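Local coordinates for bacterial bifunctional deaminase-reductase C-terminal domain-containing protein (Corynebacterium diphtheriae, PDB 2P4G), which probably reduces 5-amino-6-(5-phosphoribosylamino)uracil with NADPH in riboflavin biosynthesis, at residues I76-A80 with E81-K85; S51-S54 with G55-G58; P130-P133 with S134-P138. One frame throughout, in Å; residues are numbered along the deposited sequence.

In the fold
Contact 1 lies deep in the molecule, its centre about 7 Å from that of the chain, where strand 75-79 runs into helix 80-85. Contact 2 lies about 14 Å away, centre to centre, in the loop between strand 35-43 and helix 60-72. The two touch: K85 CD packs on G52 O at 3.7 Å, and E86, just past the end of contact 1, accepts the backbone N-H groups of S54 and G55. Contact 3, between strands 111-115 and 139-143, stands apart, about 17 Å from contact 1 and 28 Å from contact 2 between centres. Ethanediol, probably from the crystallisation liquor, gathers beside T82 and S54, consistent with a pocket there.

Contact 1: residues I76-A80 with E81-K85; sequences IVVGA and ETARK. With EDO (1,2-ethanediol), chain H; EDO (1,2-ethanediol), chain N; EDO (1,2-ethanediol), chain D; EDO (1,2-ethanediol), chain P.
In the dihydrofolate-reductase-like fold of the RibD C-terminal domain, this is a strand-to-helix junction: parallel strand 75-79 ends at G79, the N-cap residue of helix 80-85. G79 O accepts the N-H of A83 at 3.0 Å, and A80 O takes R84 N at 2.8 Å. These bonds close the first turns, and the helix leaves the strand at 87°, almost perpendicular to it.

V78, the last strand residue with a side chain, reaches under the helix with both methyls. Its CG2 meets CG2 of T82 at 3.9 Å, while CG1 comes to 4.0 Å from A83 CB. L114 of the neighbouring strand touches both V78 and A83 and continues this buried face.

T82 works on two sides. Its OG1 lies anti to the carbonyl carbon (chi1 -68°), which turns the hydroxyl out to an ethanediol hydroxyl, O2, at 2.7 Å, and leaves CG2 for V78. E81 N gives a weak bond to a second ethanediol. Both molecules probably come from the crystallisation liquor, but they mark polar groups that the first helical turn presents.

One turn along the outer side, R84 grips E81 side-on. The E81 chain bends at chi2 and sets its two oxygens at the guanidinium edge, both close to that plane, with the carboxylate itself turned by about 30°. There NE meets OE1 and NH2 meets OE2, each at 2.7 Å and each on the syn side of the oxygen.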
loop_
_atom_site.group_PDB
_atom_site.type_symbol
_atom_site.label_atom_id
_atom_site.label_comp_id
_atom_site.label_asym_id
_atom_site.label_seq_id
_atom_site.Cartn_x
_atom_site.Cartn_y
_atom_site.Cartn_z
ATOM N N ILE A 76 15.041 1.122 20.061
ATOM C CA ILE A 76 14.078 1.651 19.114
ATOM C C ILE A 76 14.843 2.718 18.350
ATOM O O ILE A 76 15.524 3.550 18.949
ATOM C CB ILE A 76 12.885 2.299 19.857
ATOM C CG1 ILE A 76 12.143 1.253 20.695
ATOM C CG2 ILE A 76 11.921 2.978 18.915
ATOM C CD1 ILE A 76 11.357 1.845 21.852
ATOM N N VAL A 77 14.756 2.672 17.030
ATOM C CA VAL A 77 15.344 3.678 16.176
ATOM C C VAL A 77 14.209 4.366 15.445
ATOM O O VAL A 77 13.342 3.718 14.855
ATOM C CB VAL A 77 16.331 3.043 15.186
ATOM C CG1 VAL A 77 16.758 4.036 14.130
ATOM C CG2 VAL A 77 17.547 2.462 15.945
ATOM N N VAL A 78 14.192 5.685 15.531
ATOM C CA VAL A 78 13.139 6.480 14.918
ATOM C C VAL A 78 13.717 7.857 14.549
ATOM O O VAL A 78 14.568 8.385 15.253
ATOM C CB VAL A 78 11.896 6.593 15.857
ATOM C CG1 VAL A 78 12.232 7.415 17.098
ATOM C CG2 VAL A 78 10.676 7.176 15.117
ATOM N N GLY A 79 13.271 8.415 13.429
ATOM C CA GLY A 79 13.662 9.765 13.050
ATOM C C GLY A 79 13.046 10.763 14.018
ATOM O O GLY A 79 11.883 10.650 14.402
ATOM N N ALA A 80 13.826 11.753 14.415
ATOM C CA ALA A 80 13.379 12.735 15.398
ATOM C C ALA A 80 12.032 13.406 15.026
ATOM O O ALA A 80 11.192 13.644 15.897
ATOM C CB ALA A 80 14.476 13.783 15.615
ATOM N N GLU A 81 11.830 13.700 13.746
ATOM C CA GLU A 81 10.627 14.416 13.301
ATOM C C GLU A 81 9.394 13.559 13.400
ATOM O O GLU A 81 8.327 14.048 13.755
ATOM C CB GLU A 81 10.793 14.922 11.879
ATOM C CG GLU A 81 9.649 15.805 11.330
ATOM C CD GLU A 81 9.226 17.014 12.218
ATOM O OE1 GLU A 81 9.920 17.403 13.187
ATOM O OE2 GLU A 81 8.150 17.572 11.930
ATOM N N THR A 82 9.537 12.272 13.092
ATOM C CA THR A 82 8.471 11.300 13.368
ATOM C C THR A 82 8.160 11.179 14.858
ATOM O O THR A 82 7.008 11.304 15.272
ATOM C CB THR A 82 8.818 9.935 12.751
ATOM O OG1 THR A 82 8.768 10.072 11.328
ATOM C CG2 THR A 82 7.831 8.878 13.142
ATOM N N ALA A 83 9.186 10.962 15.665
ATOM C CA ALA A 83 9.043 11.033 17.125
ATOM C C ALA A 83 8.314 12.307 17.609
ATOM O O ALA A 83 7.449 12.275 18.490
ATOM C CB ALA A 83 10.407 10.937 17.767
ATOM N N ARG A 84 8.681 13.434 17.015
ATOM C CA ARG A 84 8.056 14.687 17.323
ATOM C C ARG A 84 6.590 14.682 16.912
ATOM O O ARG A 84 5.731 14.961 17.734
ATOM C CB ARG A 84 8.787 15.833 16.644
ATOM C CG ARG A 84 8.480 17.148 17.303
ATOM C CD ARG A 84 8.923 18.330 16.467
ATOM N NE ARG A 84 8.273 18.332 15.176
ATOM C CZ ARG A 84 7.013 18.720 14.978
ATOM N NH1 ARG A 84 6.259 19.172 15.992
ATOM N NH2 ARG A 84 6.502 18.657 13.757
ATOM N N LYS A 85 6.312 14.365 15.651
ATOM C CA LYS A 85 4.947 14.465 15.121
ATOM C C LYS A 85 4.036 13.489 15.838
ATOM O O LYS A 85 2.849 13.739 16.007
ATOM C CB LYS A 85 4.895 14.153 13.610
ATOM C CG LYS A 85 5.186 15.303 12.699
ATOM C CD LYS A 85 5.466 14.803 11.262
HETATM C C1 EDO H . 10.632 13.981 20.104
HETATM O O1 EDO H . 10.628 15.002 21.114
HETATM C C2 EDO H . 12.020 13.924 19.434
HETATM O O2 EDO H . 12.075 14.441 18.086
HETATM C C1 EDO N . 14.500 13.539 11.406
HETATM O O1 EDO N . 13.422 12.631 11.144
HETATM C C2 EDO N . 15.768 13.053 10.706
HETATM O O2 EDO N . 16.765 14.089 10.760
HETATM C C1 EDO D . 11.985 10.168 8.107
HETATM O O1 EDO D . 10.695 10.496 7.552
HETATM C C2 EDO D . 12.262 10.303 9.621
HETATM O O2 EDO D . 11.216 10.725 10.502
HETATM C C1 EDO P . 4.928 9.846 10.720
HETATM O O1 EDO P . 4.746 11.054 11.480
HETATM C C2 EDO P . 5.979 9.970 9.608
HETATM O O2 EDO P . 6.494 11.309 9.456
#

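Contact 2: residues S51-S54 with G55-G58; sequences SGVS and GPMG
M57 N bonds to S54 O at 3.0 Å, bending the chain into a 3-10 turn across residues 55-57; the donor stands 43° out of the carbonyl plane, and the N-H...O angle is 142°. The next turn repeats the pattern when G58 N reaches G55 O at 2.8 Å. P56 N also passes close to S54 O but has no hydrogen to give.

On the outer side V53 lies across the proline ring at about a right angle. Its CG2 meets P56 CD at 3.4 Å and P56 CG equally closely, tighter than ordinary van der Waals contact. That methyl sits between the backbone N and the carbonyl carbon of V53, which directs it at the CG-CD bond of the ring.

The turn belongs to the long loop that joins strand 35-43 to helix 60-72, and acidic side chains hold its backbone. E86 takes S54 N and G55 N on its two carboxylate oxygens, while E225 does the same for S51 N and G52 N. S54 OG is held by A48 O.

M57, modelled as selenomethionine, points the other way. Its CB lies 3.4 Å from S54 O, and the chain, bent at chi3 (-71°), runs inward against I41, L50, N219 and I221, with CE coming to 4.4 Å from V53 O.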
loop_
_atom_site.group_PDB
_atom_site.type_symbol
_atom_site.label_atom_id
_atom_site.label_comp_id
_atom_site.label_asym_id
_atom_site.label_seq_id
_atom_site.Cartn_x
_atom_site.Cartn_y
_atom_site.Cartn_z
ATOM N N SER A 51 -3.368 13.457 7.308
ATOM C CA SER A 51 -3.240 14.750 7.926
ATOM C C SER A 51 -1.893 14.875 8.645
ATOM O O SER A 51 -1.814 15.359 9.789
ATOM C CB SER A 51 -4.391 14.984 8.900
ATOM O OG SER A 51 -5.608 15.076 8.205
ATOM N N GLY A 52 -0.843 14.392 7.985
ATOM C CA GLY A 52 0.507 14.600 8.464
ATOM C C GLY A 52 0.987 13.707 9.574
ATOM O O GLY A 52 2.139 13.826 9.992
ATOM N N VAL A 53 0.133 12.793 10.034
ATOM C CA VAL A 53 0.470 11.884 11.148
ATOM C C VAL A 53 -0.031 10.466 10.875
ATOM O O VAL A 53 -0.968 10.240 10.099
ATOM C CB VAL A 53 -0.122 12.377 12.521
ATOM C CG1 VAL A 53 0.629 13.590 13.042
ATOM C CG2 VAL A 53 -1.624 12.681 12.394
ATOM N N SER A 54 0.613 9.524 11.543
ATOM C CA SER A 54 0.316 8.114 11.435
ATOM C C SER A 54 -0.717 7.645 12.459
ATOM O O SER A 54 -1.522 6.749 12.164
ATOM C CB SER A 54 1.610 7.326 11.647
ATOM O OG SER A 54 2.485 7.532 10.559
ATOM N N GLY A 55 -0.655 8.230 13.663
ATOM C CA GLY A 55 -1.506 7.841 14.817
ATOM C C GLY A 55 -2.977 7.592 14.507
ATOM O O GLY A 55 -3.493 6.509 14.767
ATOM N N PRO A 56 -3.659 8.599 13.940
ATOM C CA PRO A 56 -5.072 8.532 13.500
ATOM C C PRO A 56 -5.481 7.338 12.637
ATOM O O PRO A 56 -6.659 6.956 12.629
ATOM C CB PRO A 56 -5.249 9.840 12.709
ATOM C CG PRO A 56 -4.327 10.801 13.416
ATOM C CD PRO A 56 -3.095 9.953 13.758
HETATM N N MSE A 57 -4.541 6.778 11.885
HETATM C CA MSE A 57 -4.816 5.581 11.117
HETATM C C MSE A 57 -4.859 4.334 11.991
HETATM O O MSE A 57 -5.545 3.382 11.663
HETATM C CB MSE A 57 -3.808 5.422 9.992
HETATM C CG MSE A 57 -4.164 6.274 8.810
HETATM SE SE MSE A 57 -3.215 5.748 7.252
HETATM C CE MSE A 57 -1.454 6.440 7.896
ATOM N N GLY A 58 -4.141 4.353 13.106
ATOM C CA GLY A 58 -4.042 3.190 13.969
ATOM C C GLY A 58 -5.266 3.050 14.827
ATOM O O GLY A 58 -6.013 4.008 15.012
#

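Contact 3: residues P130-P133 with S134-P138; sequences PDLP and SELSP. With EDO (1,2-ethanediol), chain I; EDO (1,2-ethanediol), chain O.
P133 and L136 meet first through the backbone, in a single helix-like turn. P133 O accepts L136 N at 2.9 Å with an N-H...O angle of 143°, the donor lying well above the carbonyl plane, 50° out of it. The same oxygen receives a second, weak bond from S137 N at 3.1 Å, and S137 N also leans weakly on S134 O. The backbone torsions of 134-136 are helical, but no run of helix bonds follows.

Two apolar contacts fill in around this turn. L132 and L136 cross at about a right angle, CG of L132 coming to 3.8 Å from CB of L136. With CG of L132 anti to its N (chi1 -170°), the branch extends over the turn and L132 CD2 lies 3.5 Å from L136 O. P133 and L136 instead run alongside one another, pointing the same way, with L136 CD1 about 4.0 Å from both CG and CD of the proline ring. The L136 side chain is therefore met from two directions, by the leucine and by the ring. L109 touches L136 from a nearby loop, and P138 beyond packs on F128.

Two polar groups have partners outside the turn. D131 OD2 accepts a hydroxyl, O1, of an ethanediol at 2.8 Å, and S137 O is bonded by K111 NZ just before the chain enters strand 139-143.

Chemically, then, one ordinary and two weak backbone bonds close the turn, while L132 and the P133 ring pack on L136 in a loop at the surface, so that its contacts combine modest polar bonding with apolar packing from two neighbours.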
loop_
_atom_site.group_PDB
_atom_site.type_symbol
_atom_site.label_atom_id
_atom_site.label_comp_id
_atom_site.label_asym_id
_atom_site.label_seq_id
_atom_site.Cartn_x
_atom_site.Cartn_y
_atom_site.Cartn_z
ATOM N N PRO A 130 16.685 17.269 32.464
ATOM C CA PRO A 130 18.014 16.917 32.973
ATOM C C PRO A 130 18.033 15.842 34.064
ATOM O O PRO A 130 19.067 15.229 34.312
ATOM C CB PRO A 130 18.559 18.239 33.511
ATOM C CG PRO A 130 17.445 19.139 33.608
ATOM C CD PRO A 130 16.343 18.672 32.732
ATOM N N ASP A 131 16.898 15.604 34.698
ATOM C CA ASP A 131 16.825 14.598 35.736
ATOM C C ASP A 131 16.110 13.330 35.280
ATOM O O ASP A 131 15.785 12.488 36.085
ATOM C CB ASP A 131 16.133 15.191 36.962
ATOM C CG ASP A 131 14.782 15.778 36.643
ATOM O OD1 ASP A 131 14.321 15.683 35.497
ATOM O OD2 ASP A 131 14.191 16.352 37.544
ATOM N N LEU A 132 15.874 13.184 33.985
ATOM C CA LEU A 132 15.257 11.982 33.490
ATOM C C LEU A 132 16.179 10.832 33.830
ATOM O O LEU A 132 17.391 10.966 33.691
ATOM C CB LEU A 132 15.058 12.070 31.977
ATOM C CG LEU A 132 14.202 10.983 31.350
ATOM C CD1 LEU A 132 12.784 11.157 31.859
ATOM C CD2 LEU A 132 14.248 11.055 29.819
ATOM N N PRO A 133 15.621 9.696 34.297
ATOM C CA PRO A 133 16.494 8.552 34.458
ATOM C C PRO A 133 17.191 8.211 33.142
ATOM O O PRO A 133 16.593 8.318 32.049
ATOM C CB PRO A 133 15.540 7.431 34.885
ATOM C CG PRO A 133 14.383 8.139 35.494
ATOM C CD PRO A 133 14.240 9.389 34.704
ATOM N N SER A 134 18.444 7.785 33.265
ATOM C CA SER A 134 19.302 7.535 32.114
ATOM C C SER A 134 18.745 6.494 31.170
ATOM O O SER A 134 18.896 6.622 29.948
ATOM C CB SER A 134 20.671 7.086 32.586
ATOM O OG SER A 134 20.536 5.980 33.450
ATOM N N GLU A 135 18.109 5.456 31.709
ATOM C CA GLU A 135 17.563 4.436 30.830
ATOM C C GLU A 135 16.419 4.959 29.961
ATOM O O GLU A 135 16.091 4.353 28.952
ATOM C CB GLU A 135 17.160 3.171 31.596
ATOM C CG GLU A 135 15.793 3.136 32.307
ATOM C CD GLU A 135 15.493 1.723 32.829
ATOM O OE1 GLU A 135 15.850 0.753 32.108
ATOM O OE2 GLU A 135 14.914 1.559 33.933
ATOM N N LEU A 136 15.827 6.089 30.354
ATOM C CA LEU A 136 14.758 6.720 29.587
ATOM C C LEU A 136 15.305 7.825 28.670
ATOM O O LEU A 136 14.610 8.266 27.757
ATOM C CB LEU A 136 13.695 7.269 30.551
ATOM C CG LEU A 136 12.979 6.180 31.370
ATOM C CD1 LEU A 136 12.170 6.793 32.462
ATOM C CD2 LEU A 136 12.117 5.246 30.475
ATOM N N SER A 137 16.543 8.269 28.921
ATOM C CA SER A 137 17.200 9.271 28.088
ATOM C C SER A 137 17.498 8.724 26.671
ATOM O O SER A 137 17.989 7.612 26.524
ATOM C CB SER A 137 18.505 9.739 28.769
ATOM O OG SER A 137 19.032 10.917 28.171
ATOM N N PRO A 138 17.187 9.500 25.629
ATOM C CA PRO A 138 17.357 9.016 24.280
ATOM C C PRO A 138 18.784 9.159 23.804
ATOM O O PRO A 138 19.448 10.136 24.138
ATOM C CB PRO A 138 16.493 9.968 23.469
ATOM C CG PRO A 138 16.557 11.247 24.221
ATOM C CD PRO A 138 16.630 10.869 25.649
HETATM C C1 EDO I . 18.238 1.944 27.984
HETATM O O1 EDO I . 16.865 1.613 28.242
HETATM C C2 EDO I . 19.231 0.996 28.658
HETATM O O2 EDO I . 19.848 0.089 27.711
HETATM C C1 EDO O . 14.469 17.618 40.367
HETATM O O1 EDO O . 15.704 17.122 39.815
HETATM C C2 EDO O . 14.312 19.140 40.325
HETATM O O2 EDO O . 14.177 19.663 41.658
#